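Local coordinates for protein type-2 restriction enzyme NlaIV (Neisseria lactamica, PDB 6QM2) that recognises the double-stranded DNA sequence 5'-GGNNCC-3' and cleaves it at its centre as a type II restriction endonuclease, leaving blunt ends, at residues Thr8-Phe13 with Leu143-Val148; Glu90-Asn95 with Val123-Phe128. All blocks are in the same frame, centred on the assembly; numbering follows the deposited sequence.

Contact 1. Residues Thr8-Phe13 with Leu143-Val148; sequences TAQQIF and LWLKKV
Phe13 lays one face of its ring over the backbone-proximal part of Leu145, and this overlap organises the seating of helix 9-18 on strand 138-147, an outermost strand of the mixed sheet within this chain. The two short segments run almost antiparallel, at 166°. With CG anti to the backbone N (chi1 179°), the phenyl group reaches from the helix across to the strand, alongside Leu145, which points back towards the helix; the two side chains thus slide past each other head to tail. Leu145 CB stands 4.0 Å from the centroid of the Phe13 ring, displaced towards the rim, a CH-pi contact over the face. Phe13 CD1 meets Leu143 CD2 at 3.8 Å, and the Leu143 carbonyl oxygen lies at the ring edge, near its plane.

The branched end of Leu145 divides its contacts. CD1 faces the methyl of Ala9, whereas CD2 lies 3.6 Å from Ala9 O, a carbonyl already engaged by Phe13 N at 2.9 Å within the helix. Gln10 crosses Leu145 obliquely; the bend at chi2 (69°) brings the amide oxygen OE1 against Leu145 CD2, 3.6 Å away, while NE2 is hydrogen-bonded to Asp14. Trp144 turns away to meet Trp177 and Tyr178.

A directional tie sits at the helix start, where Thr8 OG1 is hydrogen-bonded to Glu87. Between this helix turn and this strand, by contrast, the case illustrates adhesion by shape: hydrocarbon meets ring face and methyl, the helix carbonyl keeps its own donor, and dispersion and the exclusion of water probably supply most of the hold.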
# COMPACT_ATOMS: atom_id res chain seq x y z
N THR A 8 -0.74 -27.69 -17.32
CA THR A 8 -1.70 -27.82 -16.23
C THR A 8 -1.08 -27.30 -14.92
O THR A 8 0.14 -27.09 -14.84
CB THR A 8 -2.21 -29.28 -16.07
OG1 THR A 8 -3.31 -29.31 -15.16
CG2 THR A 8 -1.13 -30.24 -15.56
N ALA A 9 -1.92 -27.07 -13.92
CA ALA A 9 -1.50 -26.51 -12.63
C ALA A 9 -0.43 -27.34 -11.92
O ALA A 9 0.47 -26.78 -11.30
CB ALA A 9 -2.71 -26.33 -11.73
N GLN A 10 -0.54 -28.67 -12.01
CA GLN A 10 0.44 -29.58 -11.41
C GLN A 10 1.80 -29.53 -12.14
O GLN A 10 2.85 -29.64 -11.50
CB GLN A 10 -0.11 -31.02 -11.40
CG GLN A 10 0.76 -32.04 -10.67
CD GLN A 10 0.80 -31.84 -9.16
OE1 GLN A 10 -0.24 -31.76 -8.51
NE2 GLN A 10 2.00 -31.78 -8.60
N GLN A 11 1.77 -29.36 -13.46
CA GLN A 11 2.99 -29.20 -14.25
C GLN A 11 3.68 -27.87 -13.92
O GLN A 11 4.91 -27.83 -13.82
CB GLN A 11 2.70 -29.28 -15.76
CG GLN A 11 2.39 -30.69 -16.26
CD GLN A 11 1.91 -30.72 -17.70
OE1 GLN A 11 1.07 -29.92 -18.12
NE2 GLN A 11 2.44 -31.67 -18.48
N ILE A 12 2.89 -26.81 -13.73
CA ILE A 12 3.41 -25.50 -13.32
C ILE A 12 4.01 -25.56 -11.91
O ILE A 12 5.09 -25.02 -11.67
CB ILE A 12 2.32 -24.40 -13.39
CG1 ILE A 12 1.93 -24.13 -14.85
CG2 ILE A 12 2.80 -23.09 -12.75
CD1 ILE A 12 0.64 -23.37 -15.02
N PHE A 13 3.30 -26.22 -10.99
CA PHE A 13 3.79 -26.44 -9.63
C PHE A 13 5.14 -27.16 -9.66
O PHE A 13 6.11 -26.67 -9.09
CB PHE A 13 2.76 -27.25 -8.82
CG PHE A 13 3.19 -27.57 -7.41
CD1 PHE A 13 3.44 -26.55 -6.49
CD2 PHE A 13 3.33 -28.89 -6.98
CE1 PHE A 13 3.83 -26.84 -5.19
CE2 PHE A 13 3.72 -29.19 -5.68
CZ PHE A 13 3.97 -28.16 -4.78
N LEU A 143 6.05 -23.60 -0.96
CA LEU A 143 5.12 -23.53 -2.09
C LEU A 143 4.14 -24.70 -2.00
O LEU A 143 4.54 -25.82 -1.69
CB LEU A 143 5.88 -23.58 -3.42
CG LEU A 143 5.06 -23.22 -4.67
CD1 LEU A 143 4.75 -21.73 -4.73
CD2 LEU A 143 5.79 -23.64 -5.95
N TRP A 144 2.87 -24.42 -2.25
CA TRP A 144 1.81 -25.43 -2.21
C TRP A 144 0.92 -25.35 -3.44
O TRP A 144 0.74 -24.28 -4.03
CB TRP A 144 0.92 -25.23 -0.98
CG TRP A 144 1.57 -25.43 0.35
CD1 TRP A 144 1.76 -26.61 1.01
CD2 TRP A 144 2.07 -24.40 1.21
NE1 TRP A 144 2.36 -26.38 2.22
CE2 TRP A 144 2.56 -25.03 2.37
CE3 TRP A 144 2.16 -23.00 1.11
CZ2 TRP A 144 3.14 -24.32 3.43
CZ3 TRP A 144 2.73 -22.29 2.17
CH2 TRP A 144 3.21 -22.95 3.31
N LEU A 145 0.36 -26.50 -3.81
CA LEU A 145 -0.75 -26.59 -4.76
C LEU A 145 -1.88 -27.34 -4.06
O LEU A 145 -1.75 -28.53 -3.79
CB LEU A 145 -0.34 -27.31 -6.05
CG LEU A 145 -1.35 -27.24 -7.20
CD1 LEU A 145 -1.45 -25.83 -7.77
CD2 LEU A 145 -0.97 -28.22 -8.30
N LYS A 146 -2.96 -26.62 -3.76
CA LYS A 146 -4.06 -27.17 -2.96
C LYS A 146 -5.42 -26.82 -3.56
O LYS A 146 -5.53 -25.87 -4.34
CB LYS A 146 -3.98 -26.64 -1.52
CG LYS A 146 -2.71 -27.00 -0.76
CD LYS A 146 -2.85 -28.32 -0.00
CE LYS A 146 -1.50 -28.98 0.24
NZ LYS A 146 -1.64 -30.22 1.05
N LYS A 147 -6.44 -27.59 -3.19
CA LYS A 147 -7.84 -27.27 -3.48
C LYS A 147 -8.40 -26.38 -2.37
O LYS A 147 -7.84 -26.33 -1.28
CB LYS A 147 -8.69 -28.54 -3.62
CG LYS A 147 -8.84 -29.06 -5.05
CD LYS A 147 -7.52 -29.51 -5.66
CE LYS A 147 -7.73 -30.16 -7.02
NZ LYS A 147 -8.33 -29.24 -8.03
N VAL A 148 -9.51 -25.69 -2.65
CA VAL A 148 -10.15 -24.81 -1.65
C VAL A 148 -10.54 -25.54 -0.36
O VAL A 148 -10.42 -24.98 0.72
CB VAL A 148 -11.40 -24.07 -2.24
CG1 VAL A 148 -12.56 -25.02 -2.52
CG2 VAL A 148 -11.84 -22.94 -1.32

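Contact 2. Residues Glu90-Asn95 with Val123-Phe128; sequences EVKAFN and VDYLIF. With K (potassium ion), chain C.
Lys92 O is gripped twice by the neighbouring strand: Phe128 N donates a hydrogen bond of 2.8 Å to it, nearly straight (166° at the hydrogen) and with the donor in the carbonyl plane, and Ile127 CA adds a CA-H...O contact at 3.3 Å. The parallel pairing runs from Glu90 with Tyr125 to Ala93 with Phe128, Phe94 N closing on Phe128 O, and continues beyond. Its hydrogen bonds vary in approach: Glu90 N meets Asp124 O nearly along the C=O axis, while Lys92 N comes to Leu126 O from above the carbonyl plane.

On the face carrying Glu90, Lys92 and Tyr125, the Glu90 chain runs alongside Tyr125, its CB over one face of the phenol ring, 4.1 Å from the centroid. Lys92 CG is at the edge of that ring. Across the sheet, Val91 CG1 touches Phe128 CE1 at 3.8 Å, beneath helix 44-60.

Bent at chi2 (79°), Glu90 presents OE2 to a potassium ion at 3.3 Å, which Ile104 O and a water also bind. Lys92 NZ makes a long salt bridge to OE2 and a hydrogen bond to Asp103 O. With Asp76, Glu90-Val91-Lys92 matches the PD-(D/E)XK signature of this nuclease clan. The closeness of Glu90 OE1 to Asp76 OD2 would favour proton uptake, which the potassium ion and Lys92 probably oppose. The backbone ladder places this charged, metal-binding cluster on one face of the sheet.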
# COMPACT_ATOMS: atom_id res chain seq x y z
N GLU A 90 -5.66 -20.17 -9.17
CA GLU A 90 -5.67 -19.02 -8.26
C GLU A 90 -4.29 -18.94 -7.61
O GLU A 90 -3.79 -19.94 -7.08
CB GLU A 90 -6.76 -19.18 -7.19
CG GLU A 90 -6.90 -18.02 -6.20
CD GLU A 90 -7.67 -16.82 -6.73
OE1 GLU A 90 -8.10 -16.83 -7.90
OE2 GLU A 90 -7.87 -15.86 -5.95
N VAL A 91 -3.67 -17.76 -7.65
CA VAL A 91 -2.39 -17.52 -6.97
C VAL A 91 -2.65 -16.79 -5.65
O VAL A 91 -3.36 -15.78 -5.63
CB VAL A 91 -1.42 -16.68 -7.82
CG1 VAL A 91 -0.10 -16.47 -7.09
CG2 VAL A 91 -1.20 -17.35 -9.16
N LYS A 92 -2.04 -17.30 -4.58
CA LYS A 92 -2.12 -16.71 -3.24
C LYS A 92 -0.73 -16.57 -2.64
O LYS A 92 0.16 -17.39 -2.90
CB LYS A 92 -2.99 -17.58 -2.33
CG LYS A 92 -4.46 -17.63 -2.70
CD LYS A 92 -5.06 -16.24 -2.70
CE LYS A 92 -6.58 -16.25 -2.66
NZ LYS A 92 -7.05 -14.87 -2.41
N ALA A 93 -0.54 -15.53 -1.85
CA ALA A 93 0.73 -15.27 -1.18
C ALA A 93 0.49 -14.75 0.23
O ALA A 93 -0.42 -13.95 0.47
CB ALA A 93 1.55 -14.28 -1.98
N PHE A 94 1.31 -15.23 1.16
CA PHE A 94 1.30 -14.75 2.54
C PHE A 94 2.70 -14.81 3.14
O PHE A 94 3.51 -15.66 2.76
CB PHE A 94 0.30 -15.55 3.39
CG PHE A 94 0.73 -16.97 3.67
CD1 PHE A 94 0.64 -17.95 2.69
CD2 PHE A 94 1.22 -17.33 4.93
CE1 PHE A 94 1.02 -19.26 2.95
CE2 PHE A 94 1.60 -18.64 5.19
CZ PHE A 94 1.51 -19.60 4.20
N ASN A 95 2.98 -13.89 4.07
CA ASN A 95 4.24 -13.89 4.79
C ASN A 95 4.28 -15.13 5.68
O ASN A 95 3.41 -15.30 6.54
CB ASN A 95 4.38 -12.62 5.64
CG ASN A 95 5.71 -12.54 6.36
OD1 ASN A 95 5.80 -12.90 7.53
ND2 ASN A 95 6.74 -12.10 5.66
N VAL A 123 -10.88 -25.44 -8.65
CA VAL A 123 -9.78 -24.49 -8.88
C VAL A 123 -8.57 -24.90 -8.06
O VAL A 123 -8.71 -25.30 -6.90
CB VAL A 123 -10.17 -23.03 -8.52
CG1 VAL A 123 -8.96 -22.10 -8.57
CG2 VAL A 123 -11.26 -22.51 -9.46
N ASP A 124 -7.38 -24.81 -8.67
CA ASP A 124 -6.13 -25.09 -7.97
C ASP A 124 -5.55 -23.80 -7.41
O ASP A 124 -5.50 -22.78 -8.10
CB ASP A 124 -5.12 -25.77 -8.91
CG ASP A 124 -5.49 -27.21 -9.24
OD1 ASP A 124 -5.71 -28.00 -8.30
OD2 ASP A 124 -5.56 -27.55 -10.44
N TYR A 125 -5.13 -23.85 -6.14
CA TYR A 125 -4.54 -22.71 -5.45
C TYR A 125 -3.04 -22.90 -5.35
O TYR A 125 -2.57 -23.75 -4.59
CB TYR A 125 -5.15 -22.55 -4.05
CG TYR A 125 -6.58 -22.06 -4.07
CD1 TYR A 125 -7.63 -22.91 -4.41
CD2 TYR A 125 -6.89 -20.74 -3.76
CE1 TYR A 125 -8.94 -22.46 -4.43
CE2 TYR A 125 -8.20 -20.28 -3.77
CZ TYR A 125 -9.22 -21.15 -4.11
OH TYR A 125 -10.51 -20.69 -4.13
N LEU A 126 -2.29 -22.13 -6.13
CA LEU A 126 -0.83 -22.09 -6.04
C LEU A 126 -0.48 -21.06 -4.98
O LEU A 126 -0.63 -19.86 -5.20
CB LEU A 126 -0.20 -21.72 -7.39
CG LEU A 126 1.33 -21.70 -7.47
CD1 LEU A 126 1.91 -23.10 -7.28
CD2 LEU A 126 1.78 -21.12 -8.80
N ILE A 127 -0.01 -21.54 -3.82
CA ILE A 127 0.20 -20.68 -2.65
C ILE A 127 1.69 -20.49 -2.34
O ILE A 127 2.38 -21.45 -2.04
CB ILE A 127 -0.51 -21.26 -1.40
CG1 ILE A 127 -1.97 -21.61 -1.72
CG2 ILE A 127 -0.46 -20.25 -0.25
CD1 ILE A 127 -2.70 -22.35 -0.61
N PHE A 128 2.15 -19.24 -2.41
CA PHE A 128 3.54 -18.88 -2.06
C PHE A 128 3.64 -18.43 -0.61
O PHE A 128 3.11 -17.39 -0.24
CB PHE A 128 4.04 -17.74 -2.95
CG PHE A 128 4.16 -18.09 -4.41
CD1 PHE A 128 3.04 -18.10 -5.23
CD2 PHE A 128 5.40 -18.38 -4.96
CE1 PHE A 128 3.15 -18.41 -6.58
CE2 PHE A 128 5.52 -18.70 -6.30
CZ PHE A 128 4.40 -18.71 -7.11
K K C . -10.26 -14.07 -4.52
O HOH W 1 -11.36 -12.51 -2.05

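Strand 124-132 lies between the two contacts, pairing in parallel with 88-95 and antiparallel with 138-147; backbone bonds from Lys146 O to Tyr125 N and Trp144 O to Ile127 N weld the contacts together. Contact 2 is buried within the sheet, whereas contact 1 is only partly buried, at a sheet edge where a helix covers one face. Ala9 and Leu143 of contact 1 also pack on Asp124 and Phe128 of contact 2. The chemistry changes with place: regular backbone bonding and a charged metal site towards the centre, apolar side-chain packing at the margin. Together they exemplify a nuclease core whose ionic site is borne on a sheet backed by helices.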